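Local coordinates for protein ferulic acid decarboxylase 1 (Candida dubliniensis, PDB 4ZAD) that probably catalyses the reversible decarboxylation of aromatic acrylic acids such as ferulic, coumaric and cinnamic acid with the help of prenylated FMN and manganese, at residues L165-K170 / K199-A204; I193-V198 / E402-C407; L337-T342 / V359-E364. All coordinates share one frame; numbering follows the deposited sequence.

From the N terminus, strand 162-166 of the flavin-binding domain runs into 165-170, where contact 1 opens. Contact 2 opens next at 193-198, before contact 1 has closed on 199-204, so the two cross; they share helix 197-207 and touch where Lys199 NZ probably hydrogen-bonds Asn194 OD1. Contact 3 lies inside the long loop of contact 2, joining helix 334-347 to strand 356-360 within the C-terminal domain. Residues 402-407 then close contact 2, tying the C-terminal domain back to the start of helix 197-207 at the cofactor. Val406 and Cys407 of contact 2 also pack on Thr342 of contact 3, whereas contacts 1 and 3 remain apart, their nearest atoms about 12 Å from each other.

Contact 1. Residues L165-K170 / K199-A204; sequences LQTPDK and KQVSDA
Val201 of helix 197-207 presses one methyl against the end of strand 162-166, over the backbone that joins Gln166 to Thr167. Its CB leaves the helix toward 165-170; CG1, anti to the backbone N (chi1 -178°), carries the contact, while CG2 is turned beside that N, anti to the carbonyl carbon. The CG1 methyl lies 3.7 Å from Thr167 N and equally near Gln166 C, resting on the peptide link itself. Before this link in the chain comes Leu165 CB, 4.0 Å from Val201 CG1, and after it Thr167 CG2, 3.9 Å from the same methyl, the Thr167 and Val201 side chains crossing at about a right angle. The strand belongs to the antiparallel sheet of the flavin-binding domain, and the type I turn Thr167-Lys170 leads round to its hairpin partner, strand 173-176. Leu165 is paired there by backbone hydrogen bonds with Asn174, which ligates manganese and binds the prenylated FMN, and whose side chain lies about 4 Å from that of Val201. One helical turn after Val201, Ala204 CB meets Pro168 CD, 3.7 Å away, while Pro168 CG faces Ala204 O at 3.9 Å. Trp205 extends this proline contact and also gives its indole NE1 to Gln166 O, a polar tie beside the apolar ones. Within the turn, Thr167 OG1 sits between its own N and carbonyl carbon (chi1 54°) and donates to Asp169 OD1 at 3.1 Å, meeting that oxygen nearly head-on to its C-O bond; this rotation leaves CG2 beside the backbone N, where it reaches Val201. Away from the strand, Lys199 NZ forms a salt bridge of 3.1 Å with Asp203 OD2, using the syn lone pair of that oxygen.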
loop_
_atom_site.group_PDB
_atom_site.type_symbol
_atom_site.label_atom_id
_atom_site.label_comp_id
_atom_site.label_asym_id
_atom_site.label_seq_id
_atom_site.Cartn_x
_atom_site.Cartn_y
_atom_site.Cartn_z
ATOM N N LEU A 165 -24.000 -14.906 -26.003
ATOM C CA LEU A 165 -24.875 -16.051 -25.760
ATOM C C LEU A 165 -26.261 -15.495 -25.540
ATOM O O LEU A 165 -26.410 -14.438 -24.938
ATOM C CB LEU A 165 -24.416 -16.860 -24.531
ATOM C CG LEU A 165 -23.473 -18.089 -24.685
ATOM C CD1 LEU A 165 -22.549 -18.008 -25.899
ATOM C CD2 LEU A 165 -22.596 -18.312 -23.454
ATOM N N GLN A 166 -27.270 -16.208 -26.051
ATOM C CA GLN A 166 -28.687 -15.838 -25.936
ATOM C C GLN A 166 -29.489 -16.981 -25.307
ATOM O O GLN A 166 -29.232 -18.144 -25.591
ATOM C CB GLN A 166 -29.222 -15.561 -27.331
ATOM C CG GLN A 166 -30.657 -15.017 -27.397
ATOM C CD GLN A 166 -31.091 -14.781 -28.827
ATOM O OE1 GLN A 166 -31.545 -15.708 -29.526
ATOM N NE2 GLN A 166 -30.942 -13.545 -29.281
ATOM N N THR A 167 -30.439 -16.656 -24.441
ATOM C CA THR A 167 -31.313 -17.657 -23.798
ATOM C C THR A 167 -32.220 -18.342 -24.842
ATOM O O THR A 167 -32.449 -17.796 -25.914
ATOM C CB THR A 167 -32.189 -17.005 -22.675
ATOM O OG1 THR A 167 -32.896 -15.894 -23.215
ATOM C CG2 THR A 167 -31.348 -16.522 -21.523
ATOM N N PRO A 168 -32.719 -19.555 -24.553
ATOM C CA PRO A 168 -33.536 -20.246 -25.596
ATOM C C PRO A 168 -34.772 -19.459 -26.042
ATOM O O PRO A 168 -35.037 -19.367 -27.236
ATOM C CB PRO A 168 -33.930 -21.574 -24.935
ATOM C CG PRO A 168 -33.045 -21.730 -23.720
ATOM C CD PRO A 168 -32.530 -20.372 -23.336
ATOM N N ASP A 169 -35.472 -18.843 -25.088
ATOM C CA ASP A 169 -36.651 -18.008 -25.390
ATOM C C ASP A 169 -36.333 -16.637 -25.993
ATOM O O ASP A 169 -37.265 -15.850 -26.210
ATOM C CB ASP A 169 -37.585 -17.862 -24.146
ATOM C CG ASP A 169 -36.996 -17.008 -22.980
ATOM O OD1 ASP A 169 -35.965 -16.293 -23.105
ATOM O OD2 ASP A 169 -37.622 -17.046 -21.891
ATOM N N LYS A 170 -35.051 -16.332 -26.215
ATOM C CA LYS A 170 -34.613 -15.048 -26.803
ATOM C C LYS A 170 -34.836 -13.768 -25.944
ATOM O O LYS A 170 -34.706 -12.673 -26.448
ATOM C CB LYS A 170 -35.246 -14.832 -28.199
ATOM C CG LYS A 170 -35.016 -15.970 -29.232
ATOM C CD LYS A 170 -35.589 -15.647 -30.639
ATOM C CE LYS A 170 -35.157 -16.680 -31.729
ATOM N NZ LYS A 170 -36.005 -16.694 -33.029
ATOM N N LYS A 199 -22.517 -18.873 -17.784
ATOM C CA LYS A 199 -23.110 -20.067 -17.155
ATOM C C LYS A 199 -24.615 -19.996 -16.937
ATOM O O LYS A 199 -25.295 -20.918 -17.266
ATOM C CB LYS A 199 -22.449 -20.356 -15.802
ATOM C CG LYS A 199 -23.061 -21.516 -15.055
ATOM C CD LYS A 199 -22.019 -22.450 -14.499
ATOM C CE LYS A 199 -22.665 -23.771 -14.001
ATOM N NZ LYS A 199 -23.916 -23.493 -13.209
ATOM N N GLN A 200 -25.120 -18.916 -16.344
ATOM C CA GLN A 200 -26.565 -18.696 -16.225
ATOM C C GLN A 200 -27.316 -18.978 -17.516
ATOM O O GLN A 200 -28.294 -19.744 -17.526
ATOM C CB GLN A 200 -26.887 -17.281 -15.717
ATOM C CG GLN A 200 -26.712 -17.183 -14.210
ATOM C CD GLN A 200 -27.136 -15.859 -13.599
ATOM O OE1 GLN A 200 -26.333 -15.222 -12.901
ATOM N NE2 GLN A 200 -28.378 -15.442 -13.837
ATOM N N VAL A 201 -26.818 -18.388 -18.602
ATOM C CA VAL A 201 -27.474 -18.463 -19.906
ATOM C C VAL A 201 -27.375 -19.863 -20.468
ATOM O O VAL A 201 -28.344 -20.392 -20.975
ATOM C CB VAL A 201 -26.902 -17.449 -20.900
ATOM C CG1 VAL A 201 -27.639 -17.545 -22.202
ATOM C CG2 VAL A 201 -27.036 -16.042 -20.355
ATOM N N SER A 202 -26.213 -20.478 -20.352
ATOM C CA SER A 202 -26.046 -21.805 -20.887
ATOM C C SER A 202 -26.775 -22.838 -20.001
ATOM O O SER A 202 -27.170 -23.901 -20.525
ATOM C CB SER A 202 -24.562 -22.144 -21.053
ATOM O OG SER A 202 -23.828 -21.973 -19.844
ATOM N N ASP A 203 -26.950 -22.513 -18.697
ATOM C CA ASP A 203 -27.694 -23.347 -17.738
ATOM C C ASP A 203 -29.118 -23.516 -18.254
ATOM O O ASP A 203 -29.763 -24.495 -17.939
ATOM C CB ASP A 203 -27.825 -22.714 -16.334
ATOM C CG ASP A 203 -26.683 -23.053 -15.373
ATOM O OD1 ASP A 203 -25.845 -23.903 -15.664
ATOM O OD2 ASP A 203 -26.623 -22.416 -14.285
ATOM N N ALA A 204 -29.601 -22.518 -18.999
ATOM C CA ALA A 204 -30.963 -22.514 -19.510
ATOM C C ALA A 204 -31.072 -23.502 -20.661
ATOM O O ALA A 204 -32.095 -24.193 -20.809
ATOM C CB ALA A 204 -31.377 -21.117 -19.950
#

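Contact 2. Residues I193-V198 / E402-C407. With 4LU (1-deoxy-5-O-phosphono-1-(3,3,4,5-tetramethyl-9,11-dioxo-2,3,8,9,10,11-hexahydro-7H-quinolino[1,8-fg]pteridin-12-ium-7-y l)-D-ribitol), chain E.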
loop_
_atom_site.group_PDB
_atom_site.type_symbol
_atom_site.label_atom_id
_atom_site.label_comp_id
_atom_site.label_asym_id
_atom_site.label_seq_id
_atom_site.Cartn_x
_atom_site.Cartn_y
_atom_site.Cartn_z
ATOM N N ILE A 193 -18.227 -20.511 -14.952
ATOM C CA ILE A 193 -18.482 -20.846 -13.531
ATOM C C ILE A 193 -19.598 -20.030 -12.935
ATOM O O ILE A 193 -19.953 -18.992 -13.421
ATOM C CB ILE A 193 -17.207 -20.731 -12.654
ATOM C CG1 ILE A 193 -16.732 -19.275 -12.527
ATOM C CG2 ILE A 193 -16.037 -21.580 -13.282
ATOM C CD1 ILE A 193 -15.557 -19.039 -11.594
ATOM N N ASN A 194 -20.176 -20.541 -11.874
ATOM C CA ASN A 194 -21.174 -19.831 -11.128
ATOM C C ASN A 194 -20.531 -18.594 -10.542
ATOM O O ASN A 194 -19.339 -18.618 -10.236
ATOM C CB ASN A 194 -21.739 -20.708 -10.014
ATOM C CG ASN A 194 -22.716 -21.746 -10.524
ATOM O OD1 ASN A 194 -23.527 -21.452 -11.385
ATOM N ND2 ASN A 194 -22.665 -22.964 -9.972
ATOM N N PRO A 195 -21.283 -17.474 -10.458
ATOM C CA PRO A 195 -22.629 -17.200 -11.008
ATOM C C PRO A 195 -22.578 -16.371 -12.299
ATOM O O PRO A 195 -23.498 -15.575 -12.571
ATOM C CB PRO A 195 -23.282 -16.380 -9.900
ATOM C CG PRO A 195 -22.092 -15.518 -9.361
ATOM C CD PRO A 195 -20.788 -16.330 -9.670
ATOM N N GLN A 196 -21.513 -16.571 -13.083
ATOM C CA GLN A 196 -21.285 -15.771 -14.279
ATOM C C GLN A 196 -22.359 -15.975 -15.333
ATOM O O GLN A 196 -22.887 -17.079 -15.521
ATOM C CB GLN A 196 -19.911 -16.061 -14.875
ATOM C CG GLN A 196 -18.790 -15.726 -13.920
ATOM C CD GLN A 196 -18.699 -14.239 -13.601
ATOM O OE1 GLN A 196 -19.472 -13.712 -12.772
ATOM N NE2 GLN A 196 -17.770 -13.547 -14.270
ATOM N N HIS A 197 -22.664 -14.912 -16.056
ATOM C CA HIS A 197 -23.716 -15.028 -17.034
ATOM C C HIS A 197 -23.492 -16.052 -18.155
ATOM O O HIS A 197 -24.447 -16.669 -18.601
ATOM C CB HIS A 197 -24.102 -13.646 -17.569
ATOM C CG HIS A 197 -24.809 -12.816 -16.546
ATOM N ND1 HIS A 197 -25.344 -13.375 -15.409
ATOM C CD2 HIS A 197 -25.111 -11.503 -16.502
ATOM C CE1 HIS A 197 -25.926 -12.437 -14.693
ATOM N NE2 HIS A 197 -25.802 -11.290 -15.338
ATOM N N VAL A 198 -22.250 -16.262 -18.590
ATOM C CA VAL A 198 -21.998 -17.317 -19.599
ATOM C C VAL A 198 -22.554 -18.649 -19.107
ATOM O O VAL A 198 -23.018 -19.438 -19.921
ATOM C CB VAL A 198 -20.515 -17.489 -19.996
ATOM C CG1 VAL A 198 -20.038 -16.326 -20.829
ATOM C CG2 VAL A 198 -19.660 -17.617 -18.798
ATOM N N GLU A 402 -29.360 -8.334 -5.203
ATOM C CA GLU A 402 -28.771 -7.248 -5.993
ATOM C C GLU A 402 -27.290 -7.525 -6.262
ATOM O O GLU A 402 -26.879 -7.536 -7.426
ATOM C CB GLU A 402 -28.916 -5.867 -5.312
ATOM C CG GLU A 402 -30.317 -5.248 -5.371
ATOM C CD GLU A 402 -31.329 -5.872 -4.394
ATOM O OE1 GLU A 402 -30.940 -6.563 -3.417
ATOM O OE2 GLU A 402 -32.545 -5.679 -4.643
ATOM N N CYS A 403 -26.521 -7.762 -5.190
ATOM C CA CYS A 403 -25.064 -7.802 -5.248
ATOM C C CYS A 403 -24.382 -9.193 -5.127
ATOM O O CYS A 403 -23.176 -9.286 -5.212
ATOM C CB CYS A 403 -24.535 -6.921 -4.139
ATOM S SG CYS A 403 -25.241 -5.287 -4.136
ATOM N N TYR A 404 -25.152 -10.260 -4.941
ATOM C CA TYR A 404 -24.592 -11.582 -4.715
ATOM C C TYR A 404 -23.519 -11.953 -5.726
ATOM O O TYR A 404 -22.476 -12.465 -5.347
ATOM C CB TYR A 404 -25.702 -12.659 -4.686
ATOM C CG TYR A 404 -26.134 -13.167 -6.024
ATOM C CD1 TYR A 404 -27.019 -12.442 -6.790
ATOM C CD2 TYR A 404 -25.640 -14.375 -6.540
ATOM C CE1 TYR A 404 -27.432 -12.897 -8.047
ATOM C CE2 TYR A 404 -26.065 -14.851 -7.819
ATOM C CZ TYR A 404 -26.951 -14.095 -8.560
ATOM O OH TYR A 404 -27.396 -14.476 -9.810
ATOM N N LYS A 405 -23.784 -11.691 -6.998
ATOM C CA LYS A 405 -22.827 -11.899 -8.048
ATOM C C LYS A 405 -21.852 -10.710 -8.221
ATOM O O LYS A 405 -20.616 -10.900 -8.418
ATOM C CB LYS A 405 -23.569 -12.101 -9.368
ATOM C CG LYS A 405 -22.684 -11.934 -10.595
ATOM C CD LYS A 405 -23.359 -12.407 -11.884
ATOM C CE LYS A 405 -22.441 -12.173 -13.088
ATOM N NZ LYS A 405 -22.161 -10.736 -13.278
ATOM N N VAL A 406 -22.407 -9.494 -8.205
ATOM C CA VAL A 406 -21.633 -8.302 -8.536
ATOM C C VAL A 406 -20.360 -8.274 -7.699
ATOM O O VAL A 406 -19.255 -8.107 -8.257
ATOM C CB VAL A 406 -22.415 -7.005 -8.293
ATOM C CG1 VAL A 406 -21.469 -5.836 -8.210
ATOM C CG2 VAL A 406 -23.539 -6.807 -9.351
ATOM N N CYS A 407 -20.517 -8.453 -6.383
ATOM C CA CYS A 407 -19.399 -8.377 -5.435
ATOM C C CYS A 407 -18.701 -9.719 -5.151
ATOM O O CYS A 407 -17.931 -9.822 -4.217
ATOM C CB CYS A 407 -19.868 -7.769 -4.103
ATOM S SG CYS A 407 -20.541 -6.099 -4.270
HETATM C C9 4LU E . -12.618 -9.618 -17.245
HETATM C C8 4LU E . -11.745 -9.018 -18.162
HETATM C C7 4LU E . -10.711 -9.757 -18.754
HETATM C C10 4LU E . -13.859 -13.007 -16.479
HETATM C C6 4LU E . -10.521 -11.170 -18.317
HETATM N N3 4LU E . -14.062 -15.730 -16.450
HETATM C C2 4LU E . -15.107 -14.984 -16.072
HETATM C C13 4LU E . -9.946 -12.347 -20.298
HETATM C C5 4LU E . -9.472 -12.012 -18.904
HETATM C C1 4LU E . -10.372 -13.795 -17.382
HETATM O O2 4LU E . -16.140 -15.579 -15.739
HETATM N N1 4LU E . -15.008 -13.632 -16.081
HETATM C C4 4LU E . -12.897 -15.168 -16.833
HETATM O O4 4LU E . -12.006 -15.989 -17.160
HETATM C C4A 4LU E . -12.752 -13.800 -16.853
HETATM N N5 4LU E . -11.353 -13.065 -16.935
HETATM C C3 4LU E . -9.452 -13.343 -18.322
HETATM C C12 4LU E . -8.102 -11.348 -18.996
HETATM C C5A 4LU E . -11.452 -11.735 -17.305
HETATM C C7M 4LU E . -9.763 -9.164 -19.764
HETATM C C8M 4LU E . -12.010 -7.577 -18.509
HETATM C C9A 4LU E . -12.593 -10.987 -16.935
HETATM N N10 4LU E . -13.795 -11.646 -16.497
HETATM C "C1'" 4LU E . -14.716 -10.990 -15.558
HETATM C "C2'" 4LU E . -16.047 -10.775 -16.279
HETATM O "O2'" 4LU E . -15.779 -10.198 -17.574
HETATM C "C3'" 4LU E . -17.014 -9.898 -15.473
HETATM O "O3'" 4LU E . -17.358 -10.558 -14.237
HETATM C "C4'" 4LU E . -18.305 -9.575 -16.256
HETATM O "O4'" 4LU E . -19.289 -9.058 -15.356
HETATM C "C5'" 4LU E . -18.901 -10.830 -16.917
HETATM O "O5'" 4LU E . -20.117 -10.591 -17.596
HETATM P P 4LU E . -21.538 -11.003 -17.020
HETATM O O2P 4LU E . -22.370 -10.706 -18.268
HETATM O O3P 4LU E . -21.714 -10.066 -15.806
HETATM O O1P 4LU E . -21.434 -12.461 -16.626
HETATM O O HOH W 1 -19.558 -10.930 -12.428
#
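The phosphate, the ribityl chain and one ring carbonyl, O2, of the prenylated FMN are gripped here by Gln196, His197 and Lys405, with the flavin-binding domain supplying the first two and the C-terminal domain the lysine. Gln196 is the N-cap of helix 197-207, so the phosphate sits at the start of the helix, where the dipole probably helps to hold its charge: His197 N donates to 4LU O1P at 2.8 Å. Lys405 runs out extended past Pro195 CG, which lies 3.7 Å from Lys405 CB, and then bends at its last torsion (chi4 -62°), placing NZ 2.7 Å from 4LU O3P. On the way, Lys405 CE lies over one face of the His197 imidazole, displaced toward the rim, a CH-pi contact 4.0 Å from the ring centroid and 15° off its normal. That ring comes about 2 Å from the manganese ion, consistent with its predicted role as a ligand alongside Asn174 and Glu240. Pro195, which follows a cis peptide bond, also sets CB 3.8 Å from Tyr404 CE2; the Tyr404 hydroxyl is hydrogen-bonded to Asp236. The Gln196 amide is used at both ends. The two N-H groups of NE2 go one to 4LU O2 and one to O3', each 3.0 Å away, while OE1 accepts from a water that in turn accepts from Lys405 NZ at 2.7 Å.

Contact 3. Residues L337-T342 / V359-E364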
loop_
_atom_site.group_PDB
_atom_site.type_symbol
_atom_site.label_atom_id
_atom_site.label_comp_id
_atom_site.label_asym_id
_atom_site.label_seq_id
_atom_site.Cartn_x
_atom_site.Cartn_y
_atom_site.Cartn_z
ATOM N N LEU A 337 -15.205 -1.728 -12.769
ATOM C CA LEU A 337 -16.569 -1.905 -13.208
ATOM C C LEU A 337 -17.375 -2.605 -12.142
ATOM O O LEU A 337 -18.551 -2.357 -12.036
ATOM C CB LEU A 337 -16.600 -2.663 -14.527
ATOM C CG LEU A 337 -15.814 -1.971 -15.654
ATOM C CD1 LEU A 337 -15.860 -2.870 -16.866
ATOM C CD2 LEU A 337 -16.339 -0.552 -15.958
ATOM N N VAL A 338 -16.752 -3.461 -11.334
ATOM C CA VAL A 338 -17.402 -3.875 -10.095
ATOM C C VAL A 338 -17.709 -2.659 -9.245
ATOM O O VAL A 338 -18.789 -2.562 -8.692
ATOM C CB VAL A 338 -16.591 -4.881 -9.260
ATOM C CG1 VAL A 338 -17.054 -4.847 -7.834
ATOM C CG2 VAL A 338 -16.770 -6.276 -9.830
ATOM N N SER A 339 -16.759 -1.731 -9.166
ATOM C CA SER A 339 -16.932 -0.507 -8.366
ATOM C C SER A 339 -18.111 0.318 -8.854
ATOM O O SER A 339 -18.905 0.783 -8.050
ATOM C CB SER A 339 -15.679 0.375 -8.407
ATOM O OG SER A 339 -14.601 -0.306 -7.856
ATOM N N ALA A 340 -18.177 0.504 -10.173
ATOM C CA ALA A 340 -19.244 1.245 -10.795
ATOM C C ALA A 340 -20.586 0.566 -10.569
ATOM O O ALA A 340 -21.520 1.207 -10.110
ATOM C CB ALA A 340 -18.982 1.423 -12.255
ATOM N N GLU A 341 -20.711 -0.720 -10.848
ATOM C CA GLU A 341 -22.002 -1.323 -10.574
ATOM C C GLU A 341 -22.362 -1.264 -9.070
ATOM O O GLU A 341 -23.511 -1.039 -8.730
ATOM C CB GLU A 341 -22.109 -2.731 -11.114
ATOM C CG GLU A 341 -23.499 -3.391 -10.939
ATOM C CD GLU A 341 -24.582 -2.900 -11.901
ATOM O OE1 GLU A 341 -24.407 -1.861 -12.567
ATOM O OE2 GLU A 341 -25.646 -3.558 -11.977
ATOM N N THR A 342 -21.404 -1.426 -8.165
ATOM C CA THR A 342 -21.742 -1.414 -6.759
ATOM C C THR A 342 -22.187 -0.004 -6.316
ATOM O O THR A 342 -23.048 0.158 -5.424
ATOM C CB THR A 342 -20.602 -1.926 -5.906
ATOM O OG1 THR A 342 -20.153 -3.193 -6.417
ATOM C CG2 THR A 342 -21.058 -2.082 -4.451
ATOM N N VAL A 359 -17.320 4.236 -3.930
ATOM C CA VAL A 359 -16.656 2.978 -3.661
ATOM C C VAL A 359 -15.626 2.752 -4.751
ATOM O O VAL A 359 -15.816 3.177 -5.888
ATOM C CB VAL A 359 -17.639 1.768 -3.582
ATOM C CG1 VAL A 359 -18.880 2.131 -2.776
ATOM C CG2 VAL A 359 -18.011 1.245 -4.955
ATOM N N PHE A 360 -14.525 2.092 -4.410
ATOM C CA PHE A 360 -13.503 1.822 -5.379
ATOM C C PHE A 360 -12.693 0.669 -4.921
ATOM O O PHE A 360 -12.533 0.476 -3.719
ATOM C CB PHE A 360 -12.597 3.022 -5.529
ATOM C CG PHE A 360 -11.489 2.819 -6.508
ATOM C CD1 PHE A 360 -11.775 2.565 -7.818
ATOM C CD2 PHE A 360 -10.175 2.879 -6.102
ATOM C CE1 PHE A 360 -10.770 2.399 -8.739
ATOM C CE2 PHE A 360 -9.163 2.669 -6.987
ATOM C CZ PHE A 360 -9.460 2.427 -8.327
ATOM N N THR A 361 -12.224 -0.114 -5.897
ATOM C CA THR A 361 -11.373 -1.291 -5.664
ATOM C C THR A 361 -9.935 -0.877 -5.882
ATOM O O THR A 361 -9.512 -0.686 -7.033
ATOM C CB THR A 361 -11.627 -2.412 -6.665
ATOM O OG1 THR A 361 -11.667 -1.840 -7.974
ATOM C CG2 THR A 361 -12.912 -3.162 -6.359
ATOM N N PRO A 362 -9.188 -0.692 -4.804
ATOM C CA PRO A 362 -7.815 -0.248 -5.028
ATOM C C PRO A 362 -7.075 -1.306 -5.813
ATOM O O PRO A 362 -7.186 -2.497 -5.483
ATOM C CB PRO A 362 -7.248 -0.109 -3.624
ATOM C CG PRO A 362 -8.148 -0.980 -2.754
ATOM C CD PRO A 362 -9.496 -0.911 -3.394
ATOM N N TYR A 363 -6.335 -0.897 -6.831
ATOM C CA TYR A 363 -5.635 -1.860 -7.664
ATOM C C TYR A 363 -4.528 -2.612 -6.920
ATOM O O TYR A 363 -4.259 -3.785 -7.219
ATOM C CB TYR A 363 -5.082 -1.217 -8.928
ATOM C CG TYR A 363 -6.140 -0.512 -9.714
ATOM C CD1 TYR A 363 -7.409 -1.051 -9.853
ATOM C CD2 TYR A 363 -5.878 0.698 -10.306
ATOM C CE1 TYR A 363 -8.401 -0.386 -10.568
ATOM C CE2 TYR A 363 -6.847 1.365 -11.000
ATOM C CZ TYR A 363 -8.112 0.827 -11.128
ATOM O OH TYR A 363 -9.069 1.529 -11.845
ATOM N N GLU A 364 -3.941 -1.943 -5.933
ATOM C CA GLU A 364 -2.861 -2.479 -5.089
ATOM C C GLU A 364 -3.269 -3.775 -4.424
ATOM O O GLU A 364 -2.400 -4.591 -4.093
ATOM C CB GLU A 364 -2.480 -1.461 -4.004
ATOM C CG GLU A 364 -1.632 -0.249 -4.499
ATOM C CD GLU A 364 -2.411 0.857 -5.217
ATOM O OE1 GLU A 364 -3.661 0.767 -5.344
ATOM O OE2 GLU A 364 -1.768 1.858 -5.642
#
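Ser339 and Val359 meet where helix 334-347 packs on strand 356-360, an outermost strand, within this chain, of the mixed five-stranded sheet of the C-terminal domain, and the strand's exit at Thr361 completes the contact. The tight part centres on Ser339. A chi1 of -44° puts Val359 CG1 beside the backbone N, and CG2, between N and the carbonyl carbon, lies 3.3 Å from Ser339 O. Ser339 CB points toward the strand, and OG lies 3.4 Å from Phe360 CA. Thr361 N donates weakly to Ser339 OG at 3.1 Å, an N-H...O angle of only 125°; the firm partner of this buried hydroxyl is Gly335 O, one turn back in its own helix. The looser part involves Thr342 and the Phe360 ring. Thr342 CB, a turn further on, comes no nearer than 4.2 Å to Val359 CG2, and Phe360 CD1 stands 4.0 Å from Ser339 OG while the bond from its CA to CB points away from the helix. The Phe360 ring instead stacks with Phe423 and sets CZ over one face of the Tyr363 ring, toward its rim. All the touching residues are buried, so this contact has no solvent-exposed flank; Leu370 of the adjoining antiparallel strand 369-374 packs against Ser339, Val359 and Thr361. On the Thr342 flank the helix satisfies its own polar group: Val338 O accepts from Thr342 N and, on the opposite face of the carbonyl plane, from Thr342 OG1 at 2.7 Å.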